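Local coordinates for glycosyl hydrolase (Rhizobium leguminosarum bv. trifolii, PDB 5NDX), which probably hydrolyses O-glycosidic bonds as a family 39 glycoside hydrolase, being a bacterial orthologue of human alpha-L-iduronidase, at residues V58-L61 / Y62-L65; Y73-S76 / L77-R80; R114-R117 / D118-A122. The protein carries 2 engineered substitutions. All coordinates share one frame; numbering follows the deposited sequence.

Contact 1: residues V58-L61 / Y62-L65; sequences VHYL and YNLL. Unlike the reference sequence in segment 62-65: Leu65 (reference Val). With 8U8 ((2~{R},3~{S},4~{S},5~{R},6~{S})-6-(4-methyl-2-oxidanylidene-chromen-7-yl)oxy-3,4,5-tris(oxidanyl)oxane-2-carboxylic acid), chain M.
Leu61 O accepts the backbone N-H of Leu64 (O to N 3.0 Å), and one residue earlier Tyr60 O takes that of Asn63 at 3.1 Å between O and N. Both donors stand above the planes of the carbonyls they meet, the steep approach expected when i to i+3 bonds wind a 3-10 turn. Ahead of the turn, His59 sends its NE2-H to hydroxyl O3 of the bound methylumbelliferyl uronide 8U8, 3.1 Å between NE2 and O3. That bond is nearly straight, 167° at the hydrogen, and uses the edge of the imidazole in its plane; a hydrogen bond between ND1 and Glu95 OE1 helps to fix the rotation of the ring. The segment leaves strand 55-58 of the parallel (beta/alpha)8 barrel at its C-terminal end, where TIM-barrel glycosidases carry their active sites. The Tyr60 side chain runs alongside that of Asn63, the ring and amide planes only 9° apart, and Asn63 ND2 sits 3.5 Å from Tyr60 CB. Chi1 of -71° sets Asn63 CG beside its own backbone N, next to Tyr60. OD1 of that amide is held by the backbone N of Asn99, while Tyr62 OH bonds to Thr123. On the apolar side Leu61 CD2 and Leu64 CD1 touch loosely at 4.3 Å, these side chains facing Leu78 and Ala81, respectively, of helix 76-87.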
loop_
_atom_site.group_PDB
_atom_site.type_symbol
_atom_site.label_atom_id
_atom_site.label_comp_id
_atom_site.label_asym_id
_atom_site.label_seq_id
_atom_site.Cartn_x
_atom_site.Cartn_y
_atom_site.Cartn_z
ATOM N N VAL A 58 9.942 6.739 1.720
ATOM C CA VAL A 58 10.932 6.806 0.639
ATOM C C VAL A 58 12.332 7.107 1.224
ATOM O O VAL A 58 12.504 8.141 1.918
ATOM C CB VAL A 58 10.553 7.890 -0.381
ATOM C CG1 VAL A 58 11.613 7.989 -1.455
ATOM C CG2 VAL A 58 9.164 7.639 -1.001
ATOM N N HIS A 59 13.308 6.247 0.904
ATOM C CA HIS A 59 14.672 6.367 1.434
ATOM C C HIS A 59 15.457 7.516 0.808
ATOM O O HIS A 59 15.348 7.765 -0.398
ATOM C CB HIS A 59 15.522 5.113 1.141
ATOM C CG HIS A 59 15.230 3.919 1.985
ATOM N ND1 HIS A 59 14.498 3.973 3.152
ATOM C CD2 HIS A 59 15.664 2.634 1.871
ATOM C CE1 HIS A 59 14.454 2.771 3.703
ATOM N NE2 HIS A 59 15.144 1.937 2.936
ATOM N N TYR A 60 16.285 8.156 1.616
ATOM C CA TYR A 60 17.270 9.163 1.154
ATOM C C TYR A 60 16.632 10.425 0.580
ATOM O O TYR A 60 17.136 10.998 -0.382
ATOM C CB TYR A 60 18.214 8.545 0.112
ATOM C CG TYR A 60 18.977 7.338 0.600
ATOM C CD1 TYR A 60 19.963 7.491 1.577
ATOM C CD2 TYR A 60 18.773 6.072 0.062
ATOM C CE1 TYR A 60 20.723 6.421 2.024
ATOM C CE2 TYR A 60 19.525 4.976 0.505
ATOM C CZ TYR A 60 20.497 5.172 1.495
ATOM O OH TYR A 60 21.256 4.154 1.994
ATOM N N LEU A 61 15.537 10.894 1.187
ATOM C CA LEU A 61 14.973 12.171 0.773
ATOM C C LEU A 61 16.030 13.304 0.824
ATOM O O LEU A 61 16.061 14.134 -0.069
ATOM C CB LEU A 61 13.730 12.533 1.600
ATOM C CG LEU A 61 12.482 11.736 1.171
ATOM C CD1 LEU A 61 11.434 11.830 2.256
ATOM C CD2 LEU A 61 11.969 12.221 -0.171
ATOM N N TYR A 62 16.907 13.309 1.824
ATOM C CA TYR A 62 17.914 14.399 1.914
ATOM C C TYR A 62 19.054 14.337 0.866
ATOM O O TYR A 62 19.718 15.352 0.649
ATOM C CB TYR A 62 18.484 14.495 3.326
ATOM C CG TYR A 62 17.566 15.132 4.373
ATOM C CD1 TYR A 62 16.726 16.203 4.055
ATOM C CD2 TYR A 62 17.555 14.665 5.692
ATOM C CE1 TYR A 62 15.932 16.832 5.017
ATOM C CE2 TYR A 62 16.751 15.265 6.663
ATOM C CZ TYR A 62 15.947 16.362 6.317
ATOM O OH TYR A 62 15.183 17.023 7.251
ATOM N N ASN A 63 19.242 13.207 0.169
ATOM C CA ASN A 63 20.131 13.190 -1.017
ATOM C C ASN A 63 19.591 14.033 -2.142
ATOM O O ASN A 63 20.321 14.335 -3.041
ATOM C CB ASN A 63 20.398 11.773 -1.544
ATOM C CG ASN A 63 21.285 10.964 -0.610
ATOM O OD1 ASN A 63 21.863 11.481 0.341
ATOM N ND2 ASN A 63 21.382 9.692 -0.877
ATOM N N LEU A 64 18.312 14.396 -2.102
ATOM C CA LEU A 64 17.759 15.335 -3.054
ATOM C C LEU A 64 18.234 16.784 -2.812
ATOM O O LEU A 64 18.115 17.608 -3.703
ATOM C CB LEU A 64 16.220 15.303 -3.031
ATOM C CG LEU A 64 15.599 13.965 -3.474
ATOM C CD1 LEU A 64 14.083 14.007 -3.452
ATOM C CD2 LEU A 64 16.133 13.505 -4.843
ATOM N N LEU A 65 18.724 17.087 -1.618
ATOM C CA LEU A 65 19.223 18.426 -1.317
ATOM C C LEU A 65 20.677 18.547 -1.743
ATOM O O LEU A 65 21.386 17.566 -1.839
ATOM C CB LEU A 65 19.119 18.704 0.180
ATOM C CG LEU A 65 17.727 18.797 0.812
ATOM C CD1 LEU A 65 17.879 19.276 2.231
ATOM C CD2 LEU A 65 16.808 19.703 0.030
HETATM C C15 8U8 M . 22.344 -5.569 4.417
HETATM C C13 8U8 M . 21.273 -5.940 5.260
HETATM C C14 8U8 M . 21.556 -6.683 6.410
HETATM C C16 8U8 M . 20.531 -7.038 7.291
HETATM O O9 8U8 M . 20.852 -7.719 8.264
HETATM O O8 8U8 M . 19.219 -6.683 7.044
HETATM C C11 8U8 M . 18.921 -5.857 5.989
HETATM C C10 8U8 M . 17.607 -5.399 5.841
HETATM C C12 8U8 M . 19.945 -5.487 5.075
HETATM C C7 8U8 M . 19.597 -4.613 4.027
HETATM C C8 8U8 M . 18.283 -4.153 3.886
HETATM C C9 8U8 M . 17.275 -4.549 4.780
HETATM O O2 8U8 M . 15.973 -4.094 4.703
HETATM C C5 8U8 M . 15.323 -3.634 3.454
HETATM O O1 8U8 M . 15.568 -4.602 2.423
HETATM C C1 8U8 M . 15.350 -4.232 1.117
HETATM C C6 8U8 M . 14.778 -5.410 0.565
HETATM O O7 8U8 M . 14.934 -5.570 -0.640
HETATM O O6 8U8 M . 14.165 -6.126 1.336
HETATM C C2 8U8 M . 14.299 -3.107 0.867
HETATM O O5 8U8 M . 12.976 -3.668 1.003
HETATM C C3 8U8 M . 14.509 -1.828 1.789
HETATM O O4 8U8 M . 14.896 -0.748 1.011
HETATM C C4 8U8 M . 15.554 -2.094 2.919
HETATM O O3 8U8 M . 15.438 -1.004 3.922
#

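Contact 2: residues Y73-S76 / L77-R80; sequences YDWS and LLDR
Trp75 lays its indole beside Leu78, the two side chains pointing the same way, and methyl CD2 of Leu78 meets the rim of the six-membered ring near its plane, 4.0 Å from Trp75 CE3. With Leu78 CG anti to the backbone N (chi1 -171°), the leucine branch is carried to that edge. One indole face is taken by Tyr73, whose CB lies 3.8 Å above the plane of the Trp75 ring and toward its rim; side chains of helix 110-131, among them Thr123 and Tyr127, also pack on the tryptophan. The chain is here turning from strand 73-74 into helix 76-87, and an Asx turn caps the helix start. Asp74 OD1 receives both the backbone N-H of Ser76, 3.0 Å from that N, and the Ser76 hydroxyl, 2.8 Å from OG. Both donors lie about 30° out of the carboxylate plane, on the same face, N on the anti side and OG on the syn side. Chi1 of 62° tucks the Ser76 hydroxyl between its own N and carbonyl carbon, back toward the aspartate. The Asp74 carboxylate, set at the start of the helix, would probably be favoured by the helix dipole. A water bridges Asp74 O and Leu77 N, donating to the first and accepting from the second. Regular helical bonding starts with Asp79 N to Trp75 O, 2.9 Å from N to O, followed by the longer bond from Arg80 N to Ser76 O. The Asp79 carboxylate folds back over the same turn, its CG 3.2 Å from Trp75 O, and its buried oxygens are satisfied by a salt bridge to Arg126 and a hydrogen bond from Tyr127. Arg80 lays its aliphatic CG against Ser76 O.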
loop_
_atom_site.group_PDB
_atom_site.type_symbol
_atom_site.label_atom_id
_atom_site.label_comp_id
_atom_site.label_asym_id
_atom_site.label_seq_id
_atom_site.Cartn_x
_atom_site.Cartn_y
_atom_site.Cartn_z
ATOM N N TYR A 73 20.494 25.399 1.504
ATOM C CA TYR A 73 20.473 24.280 0.585
ATOM C C TYR A 73 19.700 24.638 -0.633
ATOM O O TYR A 73 18.907 25.564 -0.608
ATOM C CB TYR A 73 19.807 23.106 1.268
ATOM C CG TYR A 73 20.526 22.639 2.492
ATOM C CD1 TYR A 73 21.596 21.758 2.395
ATOM C CD2 TYR A 73 20.159 23.106 3.749
ATOM C CE1 TYR A 73 22.262 21.310 3.522
ATOM C CE2 TYR A 73 20.825 22.690 4.876
ATOM C CZ TYR A 73 21.872 21.783 4.761
ATOM O OH TYR A 73 22.518 21.353 5.898
ATOM N N ASP A 74 19.955 23.935 -1.716
ATOM C CA ASP A 74 19.049 23.977 -2.851
ATOM C C ASP A 74 17.943 22.933 -2.555
ATOM O O ASP A 74 18.220 21.751 -2.574
ATOM C CB ASP A 74 19.792 23.631 -4.146
ATOM C CG ASP A 74 18.899 23.717 -5.387
ATOM O OD1 ASP A 74 17.665 23.876 -5.293
ATOM O OD2 ASP A 74 19.434 23.641 -6.505
ATOM N N TRP A 75 16.711 23.406 -2.329
ATOM C CA TRP A 75 15.558 22.567 -1.988
ATOM C C TRP A 75 14.737 22.115 -3.206
ATOM O O TRP A 75 13.701 21.448 -3.030
ATOM C CB TRP A 75 14.592 23.315 -1.032
ATOM C CG TRP A 75 15.203 23.667 0.239
ATOM C CD1 TRP A 75 15.961 24.795 0.487
ATOM C CD2 TRP A 75 15.173 22.931 1.474
ATOM N NE1 TRP A 75 16.373 24.803 1.790
ATOM C CE2 TRP A 75 15.920 23.675 2.419
ATOM C CE3 TRP A 75 14.613 21.715 1.872
ATOM C CZ2 TRP A 75 16.112 23.242 3.739
ATOM C CZ3 TRP A 75 14.795 21.287 3.188
ATOM C CH2 TRP A 75 15.535 22.061 4.115
ATOM N N SER A 76 15.122 22.509 -4.420
ATOM C CA SER A 76 14.200 22.408 -5.540
ATOM C C SER A 76 13.831 20.953 -5.914
ATOM O O SER A 76 12.709 20.737 -6.328
ATOM C CB SER A 76 14.730 23.174 -6.750
ATOM O OG SER A 76 15.947 22.607 -7.153
ATOM N N LEU A 77 14.742 19.985 -5.773
ATOM C CA LEU A 77 14.420 18.580 -6.029
ATOM C C LEU A 77 13.522 17.976 -4.952
ATOM O O LEU A 77 12.580 17.236 -5.280
ATOM C CB LEU A 77 15.674 17.708 -6.241
ATOM C CG LEU A 77 16.560 18.144 -7.428
ATOM C CD1 LEU A 77 17.753 17.174 -7.608
ATOM C CD2 LEU A 77 15.760 18.266 -8.735
ATOM N N LEU A 78 13.789 18.320 -3.688
ATOM C CA LEU A 78 12.957 17.871 -2.590
ATOM C C LEU A 78 11.547 18.433 -2.700
ATOM O O LEU A 78 10.577 17.711 -2.459
ATOM C CB LEU A 78 13.602 18.137 -1.208
ATOM C CG LEU A 78 12.903 17.513 0.009
ATOM C CD1 LEU A 78 12.727 15.985 -0.098
ATOM C CD2 LEU A 78 13.625 17.838 1.300
ATOM N N ASP A 79 11.424 19.693 -3.102
ATOM C CA ASP A 79 10.132 20.306 -3.370
ATOM C C ASP A 79 9.315 19.530 -4.415
ATOM O O ASP A 79 8.136 19.330 -4.226
ATOM C CB ASP A 79 10.270 21.736 -3.907
ATOM C CG ASP A 79 10.821 22.736 -2.885
ATOM O OD1 ASP A 79 10.883 22.458 -1.661
ATOM O OD2 ASP A 79 11.197 23.836 -3.375
ATOM N N ARG A 80 9.946 19.162 -5.521
ATOM C CA ARG A 80 9.277 18.404 -6.553
ATOM C C ARG A 80 8.841 17.033 -6.046
ATOM O O ARG A 80 7.762 16.601 -6.352
ATOM C CB ARG A 80 10.172 18.249 -7.790
ATOM C CG ARG A 80 10.272 19.579 -8.558
ATOM C CD ARG A 80 11.363 19.590 -9.630
ATOM N NE ARG A 80 11.273 18.428 -10.539
ATOM C CZ ARG A 80 12.257 17.976 -11.339
ATOM N NH1 ARG A 80 13.459 18.563 -11.385
ATOM N NH2 ARG A 80 12.042 16.917 -12.108
HETATM O O HOH W 1 16.878 19.746 -3.854
#

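Contact 3: residues R114-R117 / D118-A122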
loop_
_atom_site.group_PDB
_atom_site.type_symbol
_atom_site.label_atom_id
_atom_site.label_comp_id
_atom_site.label_asym_id
_atom_site.label_seq_id
_atom_site.Cartn_x
_atom_site.Cartn_y
_atom_site.Cartn_z
ATOM N N ARG A 114 24.667 19.779 15.516
ATOM C CA ARG A 114 23.884 21.029 15.494
ATOM C C ARG A 114 23.447 21.482 14.088
ATOM O O ARG A 114 22.377 22.062 13.925
ATOM C CB ARG A 114 24.643 22.176 16.195
ATOM C CG ARG A 114 24.336 22.283 17.683
ATOM C CD ARG A 114 24.974 23.503 18.390
ATOM N NE ARG A 114 25.883 22.980 19.407
ATOM C CZ ARG A 114 27.172 22.699 19.238
ATOM N NH1 ARG A 114 27.828 22.993 18.119
ATOM N NH2 ARG A 114 27.826 22.155 20.238
ATOM N N ARG A 115 24.301 21.250 13.104
ATOM C CA ARG A 115 23.986 21.498 11.710
ATOM C C ARG A 115 22.820 20.554 11.205
ATOM O O ARG A 115 21.917 20.997 10.488
ATOM C CB ARG A 115 25.270 21.317 10.898
ATOM C CG ARG A 115 25.193 21.673 9.424
ATOM C CD ARG A 115 26.555 21.997 8.768
ATOM N NE ARG A 115 26.396 22.257 7.317
ATOM C CZ ARG A 115 25.768 23.324 6.770
ATOM N NH1 ARG A 115 25.224 24.289 7.523
ATOM N NH2 ARG A 115 25.671 23.445 5.443
ATOM N N TRP A 116 22.849 19.287 11.624
ATOM C CA TRP A 116 21.786 18.319 11.349
ATOM C C TRP A 116 20.464 18.762 11.975
ATOM O O TRP A 116 19.446 18.798 11.285
ATOM C CB TRP A 116 22.145 16.903 11.828
ATOM C CG TRP A 116 21.142 15.898 11.363
ATOM C CD1 TRP A 116 20.077 15.410 12.070
ATOM C CD2 TRP A 116 21.087 15.287 10.071
ATOM N NE1 TRP A 116 19.377 14.512 11.306
ATOM C CE2 TRP A 116 19.960 14.428 10.066
ATOM C CE3 TRP A 116 21.865 15.389 8.911
ATOM C CZ2 TRP A 116 19.602 13.660 8.938
ATOM C CZ3 TRP A 116 21.524 14.606 7.790
ATOM C CH2 TRP A 116 20.403 13.747 7.821
ATOM N N ARG A 117 20.502 19.134 13.258
ATOM C CA ARG A 117 19.353 19.729 13.932
ATOM C C ARG A 117 18.776 20.877 13.098
ATOM O O ARG A 117 17.537 20.967 12.876
ATOM C CB ARG A 117 19.711 20.184 15.340
ATOM C CG ARG A 117 18.589 20.908 16.094
ATOM C CD ARG A 117 19.132 21.921 17.126
ATOM N NE ARG A 117 19.972 22.964 16.517
ATOM C CZ ARG A 117 20.907 23.697 17.166
ATOM N NH1 ARG A 117 21.151 23.540 18.469
ATOM N NH2 ARG A 117 21.632 24.591 16.502
ATOM N N ASP A 118 19.661 21.722 12.597
ATOM C CA ASP A 118 19.210 22.894 11.852
ATOM C C ASP A 118 18.601 22.506 10.505
ATOM O O ASP A 118 17.676 23.148 10.072
ATOM C CB ASP A 118 20.348 23.892 11.642
ATOM C CG ASP A 118 20.809 24.571 12.954
ATOM O OD1 ASP A 118 20.091 24.552 13.987
ATOM O OD2 ASP A 118 21.904 25.145 12.914
ATOM N N LEU A 119 19.138 21.475 9.855
ATOM C CA LEU A 119 18.550 20.929 8.620
ATOM C C LEU A 119 17.088 20.443 8.852
ATOM O O LEU A 119 16.166 20.813 8.126
ATOM C CB LEU A 119 19.448 19.820 8.082
ATOM C CG LEU A 119 18.833 18.942 7.000
ATOM C CD1 LEU A 119 18.472 19.792 5.792
ATOM C CD2 LEU A 119 19.814 17.843 6.668
ATOM N N VAL A 120 16.882 19.710 9.941
ATOM C CA VAL A 120 15.565 19.185 10.293
ATOM C C VAL A 120 14.616 20.355 10.549
ATOM O O VAL A 120 13.486 20.420 10.018
ATOM C CB VAL A 120 15.662 18.187 11.475
ATOM C CG1 VAL A 120 14.280 17.752 11.959
ATOM C CG2 VAL A 120 16.475 16.960 11.067
ATOM N N THR A 121 15.081 21.320 11.329
ATOM C CA THR A 121 14.290 22.519 11.599
ATOM C C THR A 121 13.948 23.248 10.314
ATOM O O THR A 121 12.786 23.590 10.109
ATOM C CB THR A 121 15.033 23.468 12.595
ATOM O OG1 THR A 121 15.112 22.813 13.868
ATOM C CG2 THR A 121 14.274 24.777 12.775
ATOM N N ALA A 122 14.938 23.462 9.441
ATOM C CA ALA A 122 14.678 24.140 8.169
ATOM C C ALA A 122 13.637 23.377 7.271
ATOM O O ALA A 122 12.802 24.001 6.562
ATOM C CB ALA A 122 15.992 24.364 7.415
#
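Arg117 and Asp118, neighbours in sequence, form the salt bridge of this helical turn. The guanidinium grips a single oxygen side-on, with NE 3.0 Å and NH2 2.9 Å from Asp118 OD1. Both nitrogens approach from one face of the carboxylate, whose plane is turned 33° from the guanidinium, and a bend at chi3 (59°) brings the arginine round to it. Arg114 CB lies above one face of the guanidinium, toward its rim, while the Arg114 head pairs with Asp111. Backbone hydrogen bonds follow the alpha-helical i to i+4 pattern, from Asp118 N to Arg114 O through Thr121 N to Arg117 O. Apolar contacts gather round Trp116. Leu119 CD2 makes a CH-pi contact over one face of the six-membered ring, 4.1 Å from its centroid and 24° off the normal, and Val120 CG2 approaches the pyrrole end, 3.8 Å from Trp116 NE1. Phe104 meets the same indole edge-to-face, with Ala165 and Cys166 of helix 155-171 close by. Thr121, farther round, bonds through OG1 to Gly169 O. The split between a charged flank and an aromatic, aliphatic one is that of an amphipathic helix in the outer layer of a TIM barrel, here helix 110-131.

The three contacts follow in series along the chain, none nested in or crossing another, and each closes only a local turn. Contact 1 leads from barrel strand 55-58 through the 3-10 turn; contact 2 begins on the second strand of the small hairpin 66-67/73-74 and leads into helix 76-87; contact 3, beyond strand 91-95, lies within helix 110-131. Leu65, a valine in the reference sequence, is shared ground: its CD2 packs on Trp75 CE3 at 3.5 Å, its CD1 on Leu119 CD1. Tyr62 sets its ring about perpendicular to Trp116, and Tyr73 and Trp75 also reach Leu119. Together they tie the ligand-side loop to two outer helices.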